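Local coordinates for protein ribulose bisphosphate carboxylase (Pyrococcus horikoshii, PDB 2D69) that probably adds carbon dioxide and water to ribulose 1,5-bisphosphate to give two molecules of 3-phosphoglycerate, as part of archaeal AMP breakdown, at residues A[29-34]-A[76-81]; A[131-136]-A[303-308]; A[200-205]-A[223-228]. All blocks are in the same frame, centred on the assembly; numbering follows the deposited sequence.

Contact 1. Residues A[29-34]-A[76-81]; sequences EYYFEP and EKHGEG. With SO4 (sulfate ion), chain G.
Glu-33 and Gly-81 bring their CA atoms to 4.7 Å where segment 29-34 of strand 26-34 runs beside the tip of a beta hairpin with a two-residue loop, whose type II' turn from His-78 to Gly-81 is closed by backbone hydrogen bonds between those residues in both directions. Gly-81 CA lies 3.4 Å from Phe-32 O, a CA-H...O contact, and a side chain on Gly-81 would run into that oxygen and into the ring of Tyr-31. In Tyr-31, chi1 169° sets CG anti to the backbone N, and the far end of the ring comes up to the turn. Its CE2 edge faces His-78 O, in the ring plane, at 3.5 Å. Tyr-31 OH donates to the anti lone pair of Glu-33 OE2 at 2.5 Å. The tip joins strands 71-78 and 81-88, and 26-34 neighbours 81-88 in the mixed sheet of the N-terminal domain. No direct hydrogen bond links 29-34 to 76-81, backbone pairing starting just beyond, at Phe-32 with Tyr-82; the polar link runs from Tyr-31 OH through a water to Glu-80 N, while Glu-33 OE2 holds the hydroxyl from the strand's own side.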
loop_
_atom_site.group_PDB
_atom_site.type_symbol
_atom_site.label_atom_id
_atom_site.label_comp_id
_atom_site.label_asym_id
_atom_site.label_seq_id
_atom_site.Cartn_x
_atom_site.Cartn_y
_atom_site.Cartn_z
ATOM N N GLU A 29 -0.588 -43.569 18.995
ATOM C CA GLU A 29 -1.209 -44.716 19.611
ATOM C C GLU A 29 -2.634 -44.831 19.097
ATOM O O GLU A 29 -3.396 -43.857 19.157
ATOM C CB GLU A 29 -1.177 -44.605 21.133
ATOM C CG GLU A 29 0.158 -44.149 21.709
ATOM C CD GLU A 29 0.215 -44.211 23.225
ATOM O OE1 GLU A 29 0.588 -43.205 23.854
ATOM O OE2 GLU A 29 -0.111 -45.277 23.784
ATOM N N TYR A 30 -2.979 -46.012 18.600
ATOM C CA TYR A 30 -4.299 -46.329 18.107
ATOM C C TYR A 30 -4.922 -47.517 18.852
ATOM O O TYR A 30 -4.255 -48.519 19.172
ATOM C CB TYR A 30 -4.242 -46.690 16.618
ATOM C CG TYR A 30 -3.776 -45.612 15.644
ATOM C CD1 TYR A 30 -4.684 -44.673 15.119
ATOM C CD2 TYR A 30 -2.443 -45.543 15.218
ATOM C CE1 TYR A 30 -4.275 -43.671 14.232
ATOM C CE2 TYR A 30 -2.010 -44.546 14.312
ATOM C CZ TYR A 30 -2.936 -43.629 13.811
ATOM O OH TYR A 30 -2.548 -42.665 12.895
ATOM N N TYR A 31 -6.223 -47.435 19.093
ATOM C CA TYR A 31 -7.031 -48.624 19.397
ATOM C C TYR A 31 -7.705 -49.106 18.109
ATOM O O TYR A 31 -8.207 -48.304 17.335
ATOM C CB TYR A 31 -8.133 -48.269 20.415
ATOM C CG TYR A 31 -9.177 -49.369 20.582
ATOM C CD1 TYR A 31 -10.371 -49.331 19.885
ATOM C CD2 TYR A 31 -8.928 -50.453 21.384
ATOM C CE1 TYR A 31 -11.335 -50.381 20.011
ATOM C CE2 TYR A 31 -9.873 -51.497 21.543
ATOM C CZ TYR A 31 -11.076 -51.453 20.844
ATOM O OH TYR A 31 -12.009 -52.473 20.966
ATOM N N PHE A 32 -7.813 -50.410 17.886
ATOM C CA PHE A 32 -8.558 -50.844 16.710
ATOM C C PHE A 32 -9.143 -52.228 16.893
ATOM O O PHE A 32 -8.788 -52.918 17.819
ATOM C CB PHE A 32 -7.667 -50.787 15.429
ATOM C CG PHE A 32 -6.593 -51.841 15.394
ATOM C CD1 PHE A 32 -5.356 -51.580 15.942
ATOM C CD2 PHE A 32 -6.827 -53.091 14.830
ATOM C CE1 PHE A 32 -4.362 -52.568 15.935
ATOM C CE2 PHE A 32 -5.841 -54.066 14.832
ATOM C CZ PHE A 32 -4.603 -53.790 15.383
ATOM N N GLU A 33 -10.070 -52.593 16.010
ATOM C CA GLU A 33 -10.631 -53.936 15.934
ATOM C C GLU A 33 -10.540 -54.356 14.448
ATOM O O GLU A 33 -11.042 -53.623 13.594
ATOM C CB GLU A 33 -12.101 -53.928 16.411
ATOM C CG GLU A 33 -12.283 -53.302 17.810
ATOM C CD GLU A 33 -13.735 -53.063 18.212
ATOM O OE1 GLU A 33 -14.644 -53.343 17.380
ATOM O OE2 GLU A 33 -13.959 -52.563 19.357
ATOM N N PRO A 34 -9.870 -55.462 14.113
ATOM C CA PRO A 34 -9.764 -55.878 12.706
ATOM C C PRO A 34 -11.075 -56.424 12.183
ATOM O O PRO A 34 -11.895 -56.890 12.958
ATOM C CB PRO A 34 -8.732 -57.008 12.735
ATOM C CG PRO A 34 -8.824 -57.560 14.093
ATOM C CD PRO A 34 -9.165 -56.390 15.000
ATOM N N GLU A 76 -0.684 -55.072 21.117
ATOM C CA GLU A 76 -1.178 -55.944 22.185
ATOM C C GLU A 76 -2.689 -55.887 22.284
ATOM O O GLU A 76 -3.313 -54.893 21.971
ATOM C CB GLU A 76 -0.591 -55.578 23.562
ATOM C CG GLU A 76 0.937 -55.461 23.634
ATOM C CD GLU A 76 1.674 -56.794 23.606
ATOM O OE1 GLU A 76 1.038 -57.875 23.539
ATOM O OE2 GLU A 76 2.917 -56.751 23.654
ATOM N N LYS A 77 -3.265 -56.984 22.758
ATOM C CA LYS A 77 -4.691 -57.060 22.972
ATOM C C LYS A 77 -5.111 -55.999 24.016
ATOM O O LYS A 77 -4.346 -55.689 24.914
ATOM C CB LYS A 77 -5.040 -58.497 23.393
ATOM C CG LYS A 77 -6.516 -58.811 23.298
ATOM C CD LYS A 77 -6.894 -60.177 22.649
ATOM C CE LYS A 77 -8.342 -60.064 21.976
ATOM N NZ LYS A 77 -8.841 -58.600 21.642
ATOM N N HIS A 78 -6.293 -55.405 23.838
ATOM C CA HIS A 78 -6.872 -54.427 24.772
ATOM C C HIS A 78 -8.388 -54.518 24.682
ATOM O O HIS A 78 -8.963 -54.046 23.708
ATOM C CB HIS A 78 -6.447 -52.980 24.447
ATOM C CG HIS A 78 -6.967 -51.966 25.420
ATOM N ND1 HIS A 78 -6.277 -51.600 26.562
ATOM C CD2 HIS A 78 -8.118 -51.258 25.438
ATOM C CE1 HIS A 78 -6.990 -50.719 27.242
ATOM N NE2 HIS A 78 -8.113 -50.497 26.583
ATOM N N GLY A 79 -9.025 -55.128 25.687
ATOM C CA GLY A 79 -10.468 -55.283 25.697
ATOM C C GLY A 79 -10.940 -56.121 24.527
ATOM O O GLY A 79 -10.449 -57.219 24.311
ATOM N N GLU A 80 -11.882 -55.602 23.745
ATOM C CA GLU A 80 -12.354 -56.352 22.554
ATOM C C GLU A 80 -11.517 -56.049 21.291
ATOM O O GLU A 80 -11.818 -56.547 20.193
ATOM C CB GLU A 80 -13.844 -56.084 22.296
ATOM C CG GLU A 80 -14.751 -57.204 22.835
ATOM C CD GLU A 80 -16.232 -56.827 22.857
ATOM O OE1 GLU A 80 -16.561 -55.623 22.647
ATOM O OE2 GLU A 80 -17.058 -57.747 23.087
ATOM N N GLY A 81 -10.469 -55.244 21.445
ATOM C CA GLY A 81 -9.547 -55.011 20.362
ATOM C C GLY A 81 -8.070 -55.112 20.702
ATOM O O GLY A 81 -7.593 -56.071 21.365
HETATM S S SO4 G . -10.705 -47.808 24.419
HETATM O O1 SO4 G . -12.133 -48.072 24.587
HETATM O O2 SO4 G . -10.105 -48.869 23.623
HETATM O O3 SO4 G . -10.519 -46.527 23.733
HETATM O O4 SO4 G . -10.067 -47.831 25.737
HETATM O O HOH W 1 -12.841 -52.507 23.453
#

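Contact 2. Residues A[131-136]-A[303-308]; sequences RHFKGP and RMIGVD
Phe-133 packs onto the last turn of helix 295-305, and its side chain can be followed outward. CB rests 3.4 Å from Met-304 O. CG, set anti to the carbonyl carbon (chi1 -66°), comes equally near Met-304 CG, which lies over the ring face as a CH-pi contact. Further out, CD1 and CE1 run beneath Met-304 SD; the sulfur stands 4.1 Å from the ring centroid and only 16° off its normal, a Met-aromatic contact offset toward the rim. On the other flank CD2 passes near Ile-305 N, and CE2 reaches Ile-305 CG1 more loosely. Leu-98 of helix 98-105 and Gln-262 of helix 258-271 also touch this ring.

Beyond it the loop that precedes helix 139-147 is tied to the C-terminal end of helix 295-305, which leads into barrel strand 309-311. Gly-135 N gives Met-304 O a weak, bent bond of 2.9 Å, and a water links Lys-134 N to Ile-305 O. Gly-306, at positive phi, is the C' residue of a Schellman motif; a CB there would clash with Gly-135 O. Pro-136 lies against Gly-306 and residues before and after it, its CD 3.4 Å from Arg-303 O, its CG as close to Val-307 O and its CB against Asp-308 OD1. That same OD1 accepts from the backbone N of Phe-138 and Gly-139, while OD2 accepts from Ile-275 N. Chemically, the loop and its water serve two carbonyls at the helix end, whereas Val-307 O, buried against the proline, is left with no hydrogen-bonding partner.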
loop_
_atom_site.group_PDB
_atom_site.type_symbol
_atom_site.label_atom_id
_atom_site.label_comp_id
_atom_site.label_asym_id
_atom_site.label_seq_id
_atom_site.Cartn_x
_atom_site.Cartn_y
_atom_site.Cartn_z
ATOM N N ARG A 131 9.105 -28.134 18.382
ATOM C CA ARG A 131 9.772 -26.827 18.473
ATOM C C ARG A 131 9.240 -25.821 17.415
ATOM O O ARG A 131 9.448 -24.622 17.532
ATOM C CB ARG A 131 11.296 -26.969 18.368
ATOM C CG ARG A 131 11.805 -27.342 16.940
ATOM C CD ARG A 131 13.307 -27.521 16.845
ATOM N NE ARG A 131 13.970 -26.247 17.009
ATOM C CZ ARG A 131 15.222 -26.082 17.428
ATOM N NH1 ARG A 131 15.978 -27.131 17.716
ATOM N NH2 ARG A 131 15.722 -24.853 17.532
ATOM N N HIS A 132 8.539 -26.317 16.392
ATOM C CA HIS A 132 7.911 -25.451 15.392
ATOM C C HIS A 132 6.462 -25.071 15.739
ATOM O O HIS A 132 5.713 -24.638 14.849
ATOM C CB HIS A 132 8.006 -26.130 14.020
ATOM C CG HIS A 132 9.408 -26.542 13.698
ATOM N ND1 HIS A 132 10.468 -25.654 13.731
ATOM C CD2 HIS A 132 9.933 -27.745 13.378
ATOM C CE1 HIS A 132 11.580 -26.297 13.425
ATOM N NE2 HIS A 132 11.287 -27.566 13.212
ATOM N N PHE A 133 6.086 -25.280 17.013
ATOM C CA PHE A 133 4.850 -24.789 17.587
ATOM C C PHE A 133 5.198 -23.889 18.784
ATOM O O PHE A 133 6.125 -24.163 19.537
ATOM C CB PHE A 133 3.960 -25.896 17.995
ATOM C CG PHE A 133 3.455 -26.708 16.806
ATOM C CD1 PHE A 133 4.227 -27.669 16.267
ATOM C CD2 PHE A 133 2.295 -26.362 16.171
ATOM C CE1 PHE A 133 3.803 -28.362 15.138
ATOM C CE2 PHE A 133 1.854 -27.061 15.049
ATOM C CZ PHE A 133 2.615 -28.048 14.552
ATOM N N LYS A 134 4.434 -22.828 18.912
ATOM C CA LYS A 134 4.613 -21.828 19.981
ATOM C C LYS A 134 3.888 -22.190 21.250
ATOM O O LYS A 134 4.281 -21.757 22.338
ATOM C CB LYS A 134 4.112 -20.456 19.537
ATOM C CG LYS A 134 5.039 -19.795 18.515
ATOM C CD LYS A 134 4.494 -18.406 18.093
ATOM C CE LYS A 134 3.439 -18.508 17.014
ATOM N NZ LYS A 134 4.110 -18.921 15.742
ATOM N N GLY A 135 2.820 -22.955 21.117
ATOM C CA GLY A 135 1.940 -23.209 22.232
ATOM C C GLY A 135 1.208 -21.912 22.604
ATOM O O GLY A 135 1.196 -20.994 21.832
ATOM N N PRO A 136 0.555 -21.878 23.741
ATOM C CA PRO A 136 -0.231 -20.718 24.169
ATOM C C PRO A 136 0.587 -19.467 24.398
ATOM O O PRO A 136 1.677 -19.573 24.928
ATOM C CB PRO A 136 -0.792 -21.159 25.506
ATOM C CG PRO A 136 -0.737 -22.626 25.470
ATOM C CD PRO A 136 0.514 -22.969 24.713
ATOM N N ARG A 303 -3.429 -27.389 22.378
ATOM C CA ARG A 303 -2.402 -26.789 23.239
ATOM C C ARG A 303 -1.123 -26.454 22.444
ATOM O O ARG A 303 -0.487 -25.420 22.656
ATOM C CB ARG A 303 -2.083 -27.732 24.392
ATOM C CG ARG A 303 -0.991 -27.210 25.300
ATOM C CD ARG A 303 -0.843 -27.931 26.614
ATOM N NE ARG A 303 0.244 -27.335 27.353
ATOM C CZ ARG A 303 0.979 -27.935 28.279
ATOM N NH1 ARG A 303 0.731 -29.204 28.618
ATOM N NH2 ARG A 303 1.958 -27.263 28.890
ATOM N N MET A 304 -0.754 -27.337 21.512
ATOM C CA MET A 304 0.481 -27.191 20.783
ATOM C C MET A 304 0.399 -25.966 19.863
ATOM O O MET A 304 1.289 -25.079 19.921
ATOM C CB MET A 304 0.750 -28.526 20.034
ATOM C CG MET A 304 2.005 -28.629 19.172
ATOM S SD MET A 304 2.202 -30.329 18.322
ATOM C CE MET A 304 1.100 -31.106 19.157
ATOM N N ILE A 305 -0.690 -25.864 19.102
ATOM C CA ILE A 305 -0.963 -24.666 18.341
ATOM C C ILE A 305 -1.001 -23.500 19.299
ATOM O O ILE A 305 -0.286 -22.492 19.159
ATOM C CB ILE A 305 -2.295 -24.795 17.532
ATOM C CG1 ILE A 305 -2.121 -25.837 16.444
ATOM C CG2 ILE A 305 -2.612 -23.447 16.872
ATOM C CD1 ILE A 305 -3.414 -26.395 15.895
ATOM N N GLY A 306 -1.819 -23.639 20.333
ATOM C CA GLY A 306 -1.810 -22.636 21.370
ATOM C C GLY A 306 -3.097 -21.996 21.801
ATOM O O GLY A 306 -3.144 -20.777 21.880
ATOM N N VAL A 307 -4.122 -22.784 22.139
ATOM C CA VAL A 307 -5.302 -22.235 22.831
ATOM C C VAL A 307 -4.886 -22.008 24.247
ATOM O O VAL A 307 -4.025 -22.720 24.736
ATOM C CB VAL A 307 -6.563 -23.185 22.717
ATOM C CG1 VAL A 307 -6.882 -23.454 21.281
ATOM C CG2 VAL A 307 -6.393 -24.395 23.514
ATOM N N ASP A 308 -5.413 -20.983 24.905
ATOM C CA ASP A 308 -5.022 -20.676 26.291
ATOM C C ASP A 308 -5.901 -21.330 27.357
ATOM O O ASP A 308 -5.501 -21.453 28.556
ATOM C CB ASP A 308 -5.042 -19.182 26.484
ATOM C CG ASP A 308 -4.065 -18.499 25.597
ATOM O OD1 ASP A 308 -2.897 -18.382 26.031
ATOM O OD2 ASP A 308 -4.383 -18.042 24.471
HETATM O O HOH W 2 1.917 -22.312 17.487
#

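Contact 3. Residues A[200-205]-A[223-228]; sequences EERVRK and YLINIT. With SO4 (sulfate ion), chain I.
Arg-202 brings CD and NE up to the hydroxyl of Tyr-223, the two side chains crossing at about a right angle. The bend at chi3 (81°) places NE there: it donates to Tyr-223 OH at 3.0 Å, the oxygen lying at the guanidinium edge, close to its plane. Guanidinium and phenol planes are turned 64° apart, so the groups meet edge to hydroxyl without stacking. Arg-202 and Ile-225 reach toward each other tip to tip, NH2 4.1 Å from Ile-225 CG1. A step along the helix Val-203 crosses Ile-225 at about a right angle, Val-203 CG1 4.0 Å from Ile-225 CD1. Ile-225 also lays its CB over the centre of one face of the Tyr-223 ring, 3.7 Å above the plane.

Asp-187 joins the polar ends, with OD2 in a salt bridge to Arg-202 NH2 and OD1 hydrogen-bonded to Tyr-223 OH; Arg-202 NH1 is held by Thr-192 O and Asn-197 OD1. A leucine in place of Arg-202 would probably leave the Asp-187 carboxylate without its charged mate and Thr-192 O without its donor, with the Tyr-223 ring less firmly fixed. Asp-187 directly precedes Asp-188 and Glu-189, the predicted magnesium ligands, and the Asn-226 side chain lies about 5 Å from that of Glu-189. Helix 199-217 here packs on strand 222-224 within the unit formed with strand 184-186, a beta-alpha-beta crossover of the TIM barrel that carries the probable metal site.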
loop_
_atom_site.group_PDB
_atom_site.type_symbol
_atom_site.label_atom_id
_atom_site.label_comp_id
_atom_site.label_asym_id
_atom_site.label_seq_id
_atom_site.Cartn_x
_atom_site.Cartn_y
_atom_site.Cartn_z
ATOM N N GLU A 200 -19.958 -5.937 15.550
ATOM C CA GLU A 200 -19.237 -4.668 15.866
ATOM C C GLU A 200 -19.952 -3.728 16.809
ATOM O O GLU A 200 -19.321 -2.895 17.590
ATOM C CB GLU A 200 -18.802 -3.926 14.586
ATOM C CG GLU A 200 -17.709 -2.867 14.944
ATOM C CD GLU A 200 -16.932 -2.321 13.750
ATOM O OE1 GLU A 200 -15.906 -1.627 13.988
ATOM O OE2 GLU A 200 -17.350 -2.579 12.591
ATOM N N GLU A 201 -21.275 -3.781 16.749
ATOM C CA GLU A 201 -22.110 -3.015 17.692
ATOM C C GLU A 201 -21.994 -3.612 19.091
ATOM O O GLU A 201 -21.865 -2.902 20.060
ATOM C CB GLU A 201 -23.558 -2.974 17.215
ATOM C CG GLU A 201 -23.746 -2.200 15.909
ATOM C CD GLU A 201 -25.185 -2.238 15.365
ATOM O OE1 GLU A 201 -25.315 -1.949 14.131
ATOM O OE2 GLU A 201 -26.159 -2.533 16.153
ATOM N N ARG A 202 -21.975 -4.936 19.183
ATOM C CA ARG A 202 -21.769 -5.597 20.466
ATOM C C ARG A 202 -20.391 -5.257 21.066
ATOM O O ARG A 202 -20.321 -4.859 22.242
ATOM C CB ARG A 202 -21.900 -7.100 20.322
ATOM C CG ARG A 202 -22.002 -7.802 21.656
ATOM C CD ARG A 202 -22.556 -9.182 21.512
ATOM N NE ARG A 202 -21.588 -10.192 21.091
ATOM C CZ ARG A 202 -21.636 -10.816 19.917
ATOM N NH1 ARG A 202 -22.515 -10.450 18.991
ATOM N NH2 ARG A 202 -20.814 -11.817 19.698
ATOM N N VAL A 203 -19.309 -5.321 20.274
ATOM C CA VAL A 203 -17.999 -4.928 20.835
ATOM C C VAL A 203 -17.952 -3.512 21.327
ATOM O O VAL A 203 -17.446 -3.231 22.416
ATOM C CB VAL A 203 -16.723 -5.213 19.948
ATOM C CG1 VAL A 203 -16.896 -6.371 19.030
ATOM C CG2 VAL A 203 -16.261 -4.025 19.195
ATOM N N ARG A 204 -18.438 -2.573 20.542
ATOM C CA ARG A 204 -18.446 -1.176 21.018
ATOM C C ARG A 204 -19.156 -1.045 22.330
ATOM O O ARG A 204 -18.661 -0.370 23.273
ATOM C CB ARG A 204 -19.090 -0.273 19.999
ATOM C CG ARG A 204 -18.267 -0.145 18.725
ATOM C CD ARG A 204 -19.010 0.660 17.684
ATOM N NE ARG A 204 -18.457 0.603 16.364
ATOM C CZ ARG A 204 -19.183 0.489 15.245
ATOM N NH1 ARG A 204 -20.526 0.324 15.259
ATOM N NH2 ARG A 204 -18.537 0.484 14.092
ATOM N N LYS A 205 -20.329 -1.658 22.447
ATOM C CA LYS A 205 -21.091 -1.462 23.689
ATOM C C LYS A 205 -20.525 -2.204 24.882
ATOM O O LYS A 205 -20.371 -1.637 25.944
ATOM C CB LYS A 205 -22.567 -1.827 23.488
ATOM C CG LYS A 205 -23.506 -1.652 24.679
ATOM C CD LYS A 205 -23.639 -0.198 25.107
ATOM C CE LYS A 205 -24.611 -0.086 26.269
ATOM N NZ LYS A 205 -24.840 1.367 26.687
ATOM N N TYR A 223 -14.141 -10.851 28.560
ATOM C CA TYR A 223 -15.241 -11.222 27.688
ATOM C C TYR A 223 -14.748 -12.224 26.658
ATOM O O TYR A 223 -13.974 -11.876 25.777
ATOM C CB TYR A 223 -15.779 -9.954 26.984
ATOM C CG TYR A 223 -17.019 -10.156 26.130
ATOM C CD1 TYR A 223 -17.738 -11.335 26.165
ATOM C CD2 TYR A 223 -17.469 -9.160 25.292
ATOM C CE1 TYR A 223 -18.827 -11.516 25.375
ATOM C CE2 TYR A 223 -18.601 -9.329 24.508
ATOM C CZ TYR A 223 -19.257 -10.491 24.536
ATOM O OH TYR A 223 -20.360 -10.668 23.746
ATOM N N LEU A 224 -15.236 -13.446 26.768
ATOM C CA LEU A 224 -14.940 -14.501 25.861
ATOM C C LEU A 224 -15.921 -14.364 24.739
ATOM O O LEU A 224 -16.916 -15.090 24.642
ATOM C CB LEU A 224 -15.082 -15.859 26.547
ATOM C CG LEU A 224 -14.319 -15.953 27.878
ATOM C CD1 LEU A 224 -14.637 -17.254 28.558
ATOM C CD2 LEU A 224 -12.834 -15.798 27.734
ATOM N N ILE A 225 -15.606 -13.430 23.863
ATOM C CA ILE A 225 -16.474 -13.027 22.773
ATOM C C ILE A 225 -16.285 -13.920 21.592
ATOM O O ILE A 225 -15.152 -14.150 21.167
ATOM C CB ILE A 225 -16.216 -11.526 22.457
ATOM C CG1 ILE A 225 -17.210 -11.035 21.387
ATOM C CG2 ILE A 225 -14.772 -11.258 22.013
ATOM C CD1 ILE A 225 -17.378 -9.558 21.422
ATOM N N ASN A 226 -17.397 -14.432 21.054
ATOM C CA ASN A 226 -17.377 -15.417 19.972
ATOM C C ASN A 226 -17.113 -14.802 18.585
ATOM O O ASN A 226 -17.978 -14.182 18.008
ATOM C CB ASN A 226 -18.691 -16.124 19.976
ATOM C CG ASN A 226 -18.717 -17.344 19.121
ATOM O OD1 ASN A 226 -19.706 -18.107 19.135
ATOM N ND2 ASN A 226 -17.631 -17.623 18.465
ATOM N N ILE A 227 -15.903 -14.980 18.075
ATOM C CA ILE A 227 -15.467 -14.459 16.758
ATOM C C ILE A 227 -15.586 -15.528 15.666
ATOM O O ILE A 227 -15.207 -15.308 14.534
ATOM C CB ILE A 227 -14.026 -13.979 16.795
ATOM C CG1 ILE A 227 -13.041 -15.107 17.045
ATOM C CG2 ILE A 227 -13.793 -12.907 17.960
ATOM C CD1 ILE A 227 -11.592 -14.724 16.643
ATOM N N THR A 228 -16.087 -16.684 16.027
ATOM C CA THR A 228 -16.216 -17.794 15.084
ATOM C C THR A 228 -16.957 -17.328 13.809
ATOM O O THR A 228 -17.947 -16.592 13.879
ATOM C CB THR A 228 -16.992 -18.918 15.723
ATOM O OG1 THR A 228 -16.362 -19.342 16.918
ATOM C CG2 THR A 228 -17.037 -20.154 14.844
HETATM S S SO4 I . -22.229 1.756 29.893
HETATM O O1 SO4 I . -22.471 3.042 30.535
HETATM O O2 SO4 I . -22.552 0.682 30.832
HETATM O O3 SO4 I . -23.041 1.659 28.681
HETATM O O4 SO4 I . -20.820 1.678 29.531
#

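How the contacts relate
From the N terminus, contact 1 closes first: 41 residues, including helix 39-49, lie between 29-34 and the hairpin tip at 76-81, all within the N-terminal domain. Contact 2 opens only afterwards, in series, and spans 166 residues, tying the loop that follows helix 127-130 to the end of helix 295-305 in the barrel. Contact 3 is nested inside that long loop and closes a short one of 17 residues, within a single crossover unit of the barrel. No two contacts touch. The nearest atoms of contacts 2 and 3 are about 9 Å apart, whereas contacts 1 and 3, centres about 45 Å apart, lie on opposite sides of the chain's centre.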